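PDB 4NLM: Lmo1340 protein from Listeria monocytogenes, which is of unknown function but folds as a YqgU-like six-bladed beta propeller and is probably displayed on the bacterial surface as a lipoprotein. Local coordinates for residues Ala108-Ala111 with Glu112-Thr115; Asn164-Tyr167 with Thr168-Gln171; Glu73-Ile76 with Tyr77-Lys80. All coordinates share one frame; numbering follows the deposited sequence. Where two conformers were deposited one is given.

Interaction 1. Residues Ala108-Ala111 with Glu112-Thr115; sequences AESA and EKAT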
loop_
_atom_site.group_PDB
_atom_site.type_symbol
_atom_site.label_atom_id
_atom_site.label_comp_id
_atom_site.label_asym_id
_atom_site.label_seq_id
_atom_site.Cartn_x
_atom_site.Cartn_y
_atom_site.Cartn_z
ATOM N N ALA A 108 20.291 -0.603 2.975
ATOM C CA ALA A 108 21.559 0.094 2.916
ATOM C C ALA A 108 22.620 -0.611 3.742
ATOM O O ALA A 108 22.394 -1.018 4.878
ATOM C CB ALA A 108 21.417 1.537 3.368
ATOM N N GLU A 109 23.784 -0.772 3.135
ATOM C CA GLU A 109 24.921 -1.375 3.814
ATOM C C GLU A 109 25.710 -0.311 4.575
ATOM O O GLU A 109 26.410 -0.622 5.550
ATOM C CB GLU A 109 25.816 -2.088 2.784
ATOM C CG GLU A 109 27.207 -2.473 3.270
ATOM C CD GLU A 109 28.105 -3.039 2.180
ATOM O OE1 GLU A 109 27.603 -3.729 1.266
ATOM O OE2 GLU A 109 29.333 -2.812 2.251
ATOM N N SER A 110 25.584 0.940 4.134
ATOM C CA SER A 110 26.328 2.033 4.736
ATOM C C SER A 110 25.725 3.374 4.348
ATOM O O SER A 110 24.789 3.429 3.567
ATOM C CB SER A 110 27.796 1.985 4.274
ATOM O OG SER A 110 27.949 2.435 2.936
ATOM N N ALA A 111 26.295 4.463 4.862
ATOM C CA ALA A 111 25.822 5.807 4.523
ATOM C C ALA A 111 26.090 6.118 3.035
ATOM O O ALA A 111 25.522 7.051 2.474
ATOM C CB ALA A 111 26.501 6.853 5.429
ATOM N N GLU A 112 26.947 5.325 2.393
ATOM C CA GLU A 112 27.308 5.561 0.993
ATOM C C GLU A 112 26.765 4.526 0.016
ATOM O O GLU A 112 26.835 4.724 -1.199
ATOM C CB GLU A 112 28.835 5.590 0.854
ATOM C CG GLU A 112 29.520 6.664 1.678
ATOM C CD GLU A 112 29.133 8.056 1.236
ATOM O OE1 GLU A 112 28.833 8.236 0.037
ATOM O OE2 GLU A 112 29.140 8.972 2.086
ATOM N N LYS A 113 26.216 3.430 0.525
ATOM C CA LYS A 113 25.757 2.369 -0.367
ATOM C C LYS A 113 24.432 1.764 0.009
ATOM O O LYS A 113 24.222 1.383 1.168
ATOM C CB LYS A 113 26.782 1.223 -0.375
ATOM C CG LYS A 113 28.153 1.612 -0.909
ATOM C CD LYS A 113 28.935 0.434 -1.484
ATOM C CE LYS A 113 30.160 0.939 -2.251
ATOM N NZ LYS A 113 30.919 -0.053 -3.081
ATOM N N ALA A 114 23.563 1.649 -0.990
ATOM C CA ALA A 114 22.241 0.999 -0.843
ATOM C C ALA A 114 22.020 0.138 -2.069
ATOM O O ALA A 114 22.707 0.281 -3.084
ATOM C CB ALA A 114 21.130 2.019 -0.723
ATOM N N THR A 115 21.041 -0.765 -1.973
ATOM C CA THR A 115 20.761 -1.709 -3.013
ATOM C C THR A 115 19.281 -1.923 -3.042
ATOM O O THR A 115 18.610 -1.985 -1.993
ATOM C CB THR A 115 21.443 -3.065 -2.688
ATOM O OG1 THR A 115 22.849 -2.914 -2.461
ATOM C CG2 THR A 115 21.243 -4.055 -3.766
HETATM O O HOH W 1 23.417 -2.044 0.081
#

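Interaction 2. Residues Asn164-Tyr167 with Thr168-Gln171; sequences NWDY and TLDQ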
loop_
_atom_site.group_PDB
_atom_site.type_symbol
_atom_site.label_atom_id
_atom_site.label_comp_id
_atom_site.label_asym_id
_atom_site.label_seq_id
_atom_site.Cartn_x
_atom_site.Cartn_y
_atom_site.Cartn_z
ATOM N N ASN A 164 11.939 4.292 -13.975
ATOM C CA ASN A 164 11.377 2.960 -14.135
ATOM C C ASN A 164 12.484 1.959 -14.330
ATOM O O ASN A 164 13.310 2.101 -15.233
ATOM C CB ASN A 164 10.453 2.893 -15.342
ATOM C CG ASN A 164 9.814 1.527 -15.520
ATOM O OD1 ASN A 164 9.391 0.899 -14.553
ATOM N ND2 ASN A 164 9.731 1.081 -16.740
ATOM N N TRP A 165 12.513 0.949 -13.483
ATOM C CA TRP A 165 13.448 -0.134 -13.571
ATOM C C TRP A 165 12.805 -1.402 -14.060
ATOM O O TRP A 165 11.926 -1.903 -13.365
ATOM C CB TRP A 165 14.048 -0.373 -12.192
ATOM C CG TRP A 165 15.110 -1.448 -12.109
ATOM C CD1 TRP A 165 16.074 -1.731 -13.029
ATOM C CD2 TRP A 165 15.351 -2.332 -10.991
ATOM N NE1 TRP A 165 16.916 -2.728 -12.558
ATOM C CE2 TRP A 165 16.493 -3.110 -11.311
ATOM C CE3 TRP A 165 14.719 -2.534 -9.756
ATOM C CZ2 TRP A 165 16.986 -4.089 -10.458
ATOM C CZ3 TRP A 165 15.236 -3.500 -8.897
ATOM C CH2 TRP A 165 16.360 -4.254 -9.245
ATOM N N ASP A 166 13.187 -1.854 -15.262
ATOM C CA ASP A 166 12.768 -3.165 -15.734
ATOM C C ASP A 166 13.881 -4.075 -15.276
ATOM O O ASP A 166 14.970 -4.101 -15.878
ATOM C CB ASP A 166 12.594 -3.244 -17.245
ATOM C CG ASP A 166 12.078 -4.580 -17.668
ATOM O OD1 ASP A 166 12.486 -5.603 -17.046
ATOM O OD2 ASP A 166 11.242 -4.628 -18.585
ATOM N N TYR A 167 13.641 -4.771 -14.174
ATOM C CA TYR A 167 14.720 -5.529 -13.554
ATOM C C TYR A 167 15.072 -6.800 -14.303
ATOM O O TYR A 167 16.124 -7.375 -14.075
ATOM C CB TYR A 167 14.424 -5.812 -12.079
ATOM C CG TYR A 167 13.208 -6.664 -11.825
ATOM C CD1 TYR A 167 13.269 -8.036 -11.946
ATOM C CD2 TYR A 167 12.013 -6.088 -11.374
ATOM C CE1 TYR A 167 12.138 -8.827 -11.675
ATOM C CE2 TYR A 167 10.902 -6.855 -11.091
ATOM C CZ TYR A 167 10.955 -8.224 -11.251
ATOM O OH TYR A 167 9.834 -8.974 -10.973
ATOM N N THR A 168 14.194 -7.234 -15.195
ATOM C CA THR A 168 14.446 -8.413 -16.015
ATOM C C THR A 168 15.346 -8.073 -17.198
ATOM O O THR A 168 16.038 -8.950 -17.714
ATOM C CB THR A 168 13.138 -9.096 -16.460
ATOM O OG1 THR A 168 12.440 -8.298 -17.422
ATOM C CG2 THR A 168 12.235 -9.449 -15.307
ATOM N N LEU A 169 15.340 -6.809 -17.610
ATOM C CA LEU A 169 16.140 -6.363 -18.747
ATOM C C LEU A 169 17.280 -5.425 -18.369
ATOM O O LEU A 169 17.974 -4.912 -19.245
ATOM C CB LEU A 169 15.229 -5.680 -19.768
ATOM C CG LEU A 169 14.167 -6.617 -20.360
ATOM C CD1 LEU A 169 13.312 -5.866 -21.368
ATOM C CD2 LEU A 169 14.799 -7.858 -20.994
ATOM N N ASP A 170 17.488 -5.215 -17.074
ATOM C CA ASP A 170 18.524 -4.309 -16.586
ATOM C C ASP A 170 18.411 -2.955 -17.270
ATOM O O ASP A 170 19.427 -2.368 -17.666
ATOM C CB ASP A 170 19.919 -4.899 -16.815
ATOM C CG ASP A 170 20.085 -6.245 -16.165
ATOM O OD1 ASP A 170 19.763 -6.363 -14.972
ATOM O OD2 ASP A 170 20.553 -7.186 -16.845
ATOM N N GLN A 171 17.181 -2.448 -17.364
ATOM C CA GLN A 171 16.898 -1.191 -18.057
ATOM C C GLN A 171 16.365 -0.164 -17.032
ATOM O O GLN A 171 15.486 -0.487 -16.235
ATOM C CB GLN A 171 15.858 -1.434 -19.149
ATOM C CG GLN A 171 15.728 -0.306 -20.158
ATOM C CD GLN A 171 14.640 -0.556 -21.175
ATOM O OE1 GLN A 171 14.204 -1.692 -21.376
ATOM N NE2 GLN A 171 14.196 0.508 -21.833
HETATM O O HOH W 2 18.210 -5.600 -13.290
HETATM O O HOH W 3 18.426 -9.043 -14.550
#

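Interaction 3. Residues Glu73-Ile76 with Tyr77-Lys80; sequences ELNI and YNEK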
loop_
_atom_site.group_PDB
_atom_site.type_symbol
_atom_site.label_atom_id
_atom_site.label_comp_id
_atom_site.label_asym_id
_atom_site.label_seq_id
_atom_site.Cartn_x
_atom_site.Cartn_y
_atom_site.Cartn_z
ATOM N N GLU A 73 7.963 -16.781 5.814
ATOM C CA GLU A 73 6.547 -17.008 5.535
ATOM C C GLU A 73 5.958 -17.632 6.793
ATOM O O GLU A 73 6.481 -18.612 7.273
ATOM C CB GLU A 73 6.367 -17.905 4.330
ATOM C CG GLU A 73 4.898 -18.186 4.001
ATOM C CD GLU A 73 4.720 -18.853 2.681
ATOM O OE1 GLU A 73 5.701 -19.456 2.230
ATOM O OE2 GLU A 73 3.596 -18.803 2.125
ATOM N N LEU A 74 4.869 -17.060 7.292
ATOM C CA LEU A 74 4.187 -17.524 8.498
ATOM C C LEU A 74 2.781 -17.964 8.139
ATOM O O LEU A 74 2.025 -17.182 7.599
ATOM C CB LEU A 74 4.114 -16.399 9.517
ATOM C CG LEU A 74 3.213 -16.692 10.732
ATOM C CD1 LEU A 74 3.765 -17.812 11.595
ATOM C CD2 LEU A 74 3.019 -15.435 11.544
ATOM N N ASN A 75 2.460 -19.220 8.431
ATOM C CA ASN A 75 1.109 -19.723 8.179
ATOM C C ASN A 75 0.191 -19.209 9.292
ATOM O O ASN A 75 0.544 -19.316 10.458
ATOM C CB ASN A 75 1.128 -21.256 8.154
ATOM C CG ASN A 75 -0.206 -21.856 7.792
ATOM O OD1 ASN A 75 -1.163 -21.824 8.569
ATOM N ND2 ASN A 75 -0.290 -22.394 6.597
ATOM N N ILE A 76 -0.958 -18.652 8.924
ATOM C CA ILE A 76 -1.853 -18.016 9.893
ATOM C C ILE A 76 -2.697 -18.974 10.713
ATOM O O ILE A 76 -3.313 -18.547 11.693
ATOM C CB ILE A 76 -2.780 -16.991 9.220
ATOM C CG1 ILE A 76 -3.863 -17.689 8.382
ATOM C CG2 ILE A 76 -1.999 -15.989 8.376
ATOM C CD1 ILE A 76 -4.805 -16.735 7.666
ATOM N N TYR A 77 -2.714 -20.243 10.312
ATOM C CA TYR A 77 -3.524 -21.249 10.998
ATOM C C TYR A 77 -2.733 -22.240 11.835
ATOM O O TYR A 77 -3.219 -22.687 12.871
ATOM C CB TYR A 77 -4.372 -22.051 9.991
ATOM C CG TYR A 77 -5.360 -21.220 9.210
ATOM C CD1 TYR A 77 -6.357 -20.504 9.866
ATOM C CD2 TYR A 77 -5.311 -21.146 7.825
ATOM C CE1 TYR A 77 -7.269 -19.741 9.165
ATOM C CE2 TYR A 77 -6.229 -20.389 7.116
ATOM C CZ TYR A 77 -7.197 -19.685 7.791
ATOM O OH TYR A 77 -8.110 -18.926 7.094
ATOM N N ASN A 78 -1.522 -22.574 11.418
ATOM C CA ASN A 78 -0.777 -23.606 12.120
ATOM C C ASN A 78 0.593 -23.186 12.658
ATOM O O ASN A 78 1.346 -24.026 13.148
ATOM C CB ASN A 78 -0.709 -24.855 11.229
ATOM C CG ASN A 78 0.092 -24.617 9.965
ATOM O OD1 ASN A 78 1.012 -23.819 9.965
ATOM N ND2 ASN A 78 -0.264 -25.309 8.881
ATOM N N GLU A 79 0.922 -21.901 12.509
ATOM C CA GLU A 79 2.142 -21.300 13.074
ATOM C C GLU A 79 3.426 -21.750 12.418
ATOM O O GLU A 79 4.494 -21.412 12.898
ATOM C CB GLU A 79 2.224 -21.543 14.589
ATOM C CG GLU A 79 0.971 -21.140 15.361
ATOM C CD GLU A 79 1.036 -21.553 16.823
ATOM O OE1 GLU A 79 2.144 -21.742 17.365
ATOM O OE2 GLU A 79 -0.032 -21.710 17.441
ATOM N N LYS A 80 3.354 -22.475 11.309
ATOM C CA LYS A 80 4.590 -22.903 10.665
ATOM C C LYS A 80 5.297 -21.722 10.015
ATOM O O LYS A 80 4.666 -20.892 9.361
ATOM C CB LYS A 80 4.350 -23.984 9.609
ATOM C CG LYS A 80 5.659 -24.635 9.152
ATOM C CD LYS A 80 5.485 -25.811 8.216
ATOM C CE LYS A 80 6.832 -26.456 7.912
ATOM N NZ LYS A 80 6.728 -27.558 6.918
HETATM O O HOH W 4 -0.562 -19.491 12.904
#

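Interaction 1. Residues Ala108-Ala111 with Glu112-Thr115
Ala108 and Ala114 face each other as an antiparallel, non-hydrogen-bonded pair, their CA atoms 3.9 Å apart, and the chain between them reverses through a tight loop. Just beyond this pair the register slips: Glu109 and Ser110 both lie opposite Lys113, which defines a classic beta bulge. Lys113 O serves both, accepting from Glu109 N at 3.0 Å and from Ser110 N at 3.3 Å.

Ser110 is the side chain that bonds back to the turn. Its chi1 of 75° places OG between its own N and carbonyl carbon and brings the hydroxyl to the backbone N-H groups of Glu112 and Lys113, where OG accepts from Glu112 N at 3.1 Å and, more weakly, from Lys113 N. CB of Ala108 and CB of Ala114 meet at 4.1 Å on one face of the sheet. Lys113 carries its ammonium outward. One water joins Thr115 OG1 to Glu109 N, the latter weakly.

The loop connects strands 102-108 and 114-120, the two inner strands of a four-stranded antiparallel blade. Backbone bonds from Ala108 to Ser90 and from Ala114 to Thr132 flank it, and Pro134 touches both alanines.

Interaction 2. Residues Asn164-Tyr167 with Thr168-Gln171
Asp166 meets Thr168, Leu169 and Gln171 with both its backbone and its carboxylate. Its N donates to Gln171 O at 2.8 Å, and its O takes Gln171 N in return at 3.1 Å with a nearly straight N-H...O angle of 173°. Leu169 N also reaches Asp166 O, but from the opposite face of the carbonyl and well above its plane.

The carboxylate oxygen OD1 is gripped from several directions. Thr168 OG1 donates to it at 2.7 Å on the syn lone pair, Leu169 N comes at 3.1 Å from above the carboxylate plane, and Thr168 N adds a weak bond. Asp166 can hold this place because CG lies anti to its backbone N (chi1 -176°), turning the carboxylate in over the turn. Such a set of donors would be expected to stabilise the charged form.

Tyr167 O accepts from two waters. One of them also donates to Asp170 OD1 at 3.0 Å; the other, whose contact with that OD1 is doubtfully short, weakly accepts from Trp165 NE1. CB of Tyr167 sits 3.4 Å above the centre of the Trp165 ring, while Gln171 O approaches that ring at its edge.

Asp170, with positive phi (51°), and Gln171 both oppose Asp166. This is a G1 beta bulge closing the hairpin between strands 159-166 and 171-174 of a propeller blade.

Interaction 3. Residues Glu73-Ile76 with Tyr77-Lys80
Asn75 turns its amide toward the loop, where OD1 accepts from Tyr77 N at 2.8 Å and from Asn78 N at 3.0 Å. The two donors arrive from opposite faces of the amide plane, each tilted out of it. The torsion that makes this possible is chi1 of -175°: with CG anti to the backbone N, the amide reaches the N-H groups of the turn, and one oxygen can receive two successive peptide N-H groups.

Asn78 takes a different rotamer. Its CG is held between the backbone N and the carbonyl carbon, which folds the side chain back across that of Asn75 at about a right angle, the two amide planes only 23° apart. Asn78 OD1 comes within 3.1 Å of Asn75 CB and accepts from Lys80 N at 3.0 Å, closing an Asx turn.

On the other flank, Ile76 and Tyr77 run side by side and point the same way. Ile76 CG1 stands 3.7 Å from the centroid of the Tyr77 ring and only 6° off its normal, a CH-pi contact over the face; CD1 continues along the ring towards CZ. Leu334 touches both side chains, and Trp53 packs on Ile76.

The backbone closes the loop with Asn75 N donating to Lys80 O at 2.9 Å. Glu79 N makes only a weak bond to Asn75 O, and a water that donates to that oxygen also accepts weakly from the same N. Glu79 has positive phi, the backbone turning there towards the next strand.

An Asn side chain accepting from two successive backbone N-H groups, followed by an Asx turn, thus shapes the connection between strands 68-75 and 81-87, the third and fourth of an antiparallel propeller blade.

All three contacts are connections between consecutive antiparallel strands, each in a different four-stranded sheet of the beta propeller. Along the chain, interaction 3 comes first, interaction 1 second and interaction 2 third. Interactions 3 and 2 join the third and fourth strands of their sheets, interaction 1 the second and third. Interactions 1 and 2 are near neighbours, with centres 20 Å apart and nearest atoms about 7 Å apart; Trp165 and Tyr167 of interaction 2 reach strand 114-120, whose first residues belong to interaction 1. Interaction 3 is more remote, its centre 33 Å from either of the others. The three are therefore separate turns, each closing strands within its own blade.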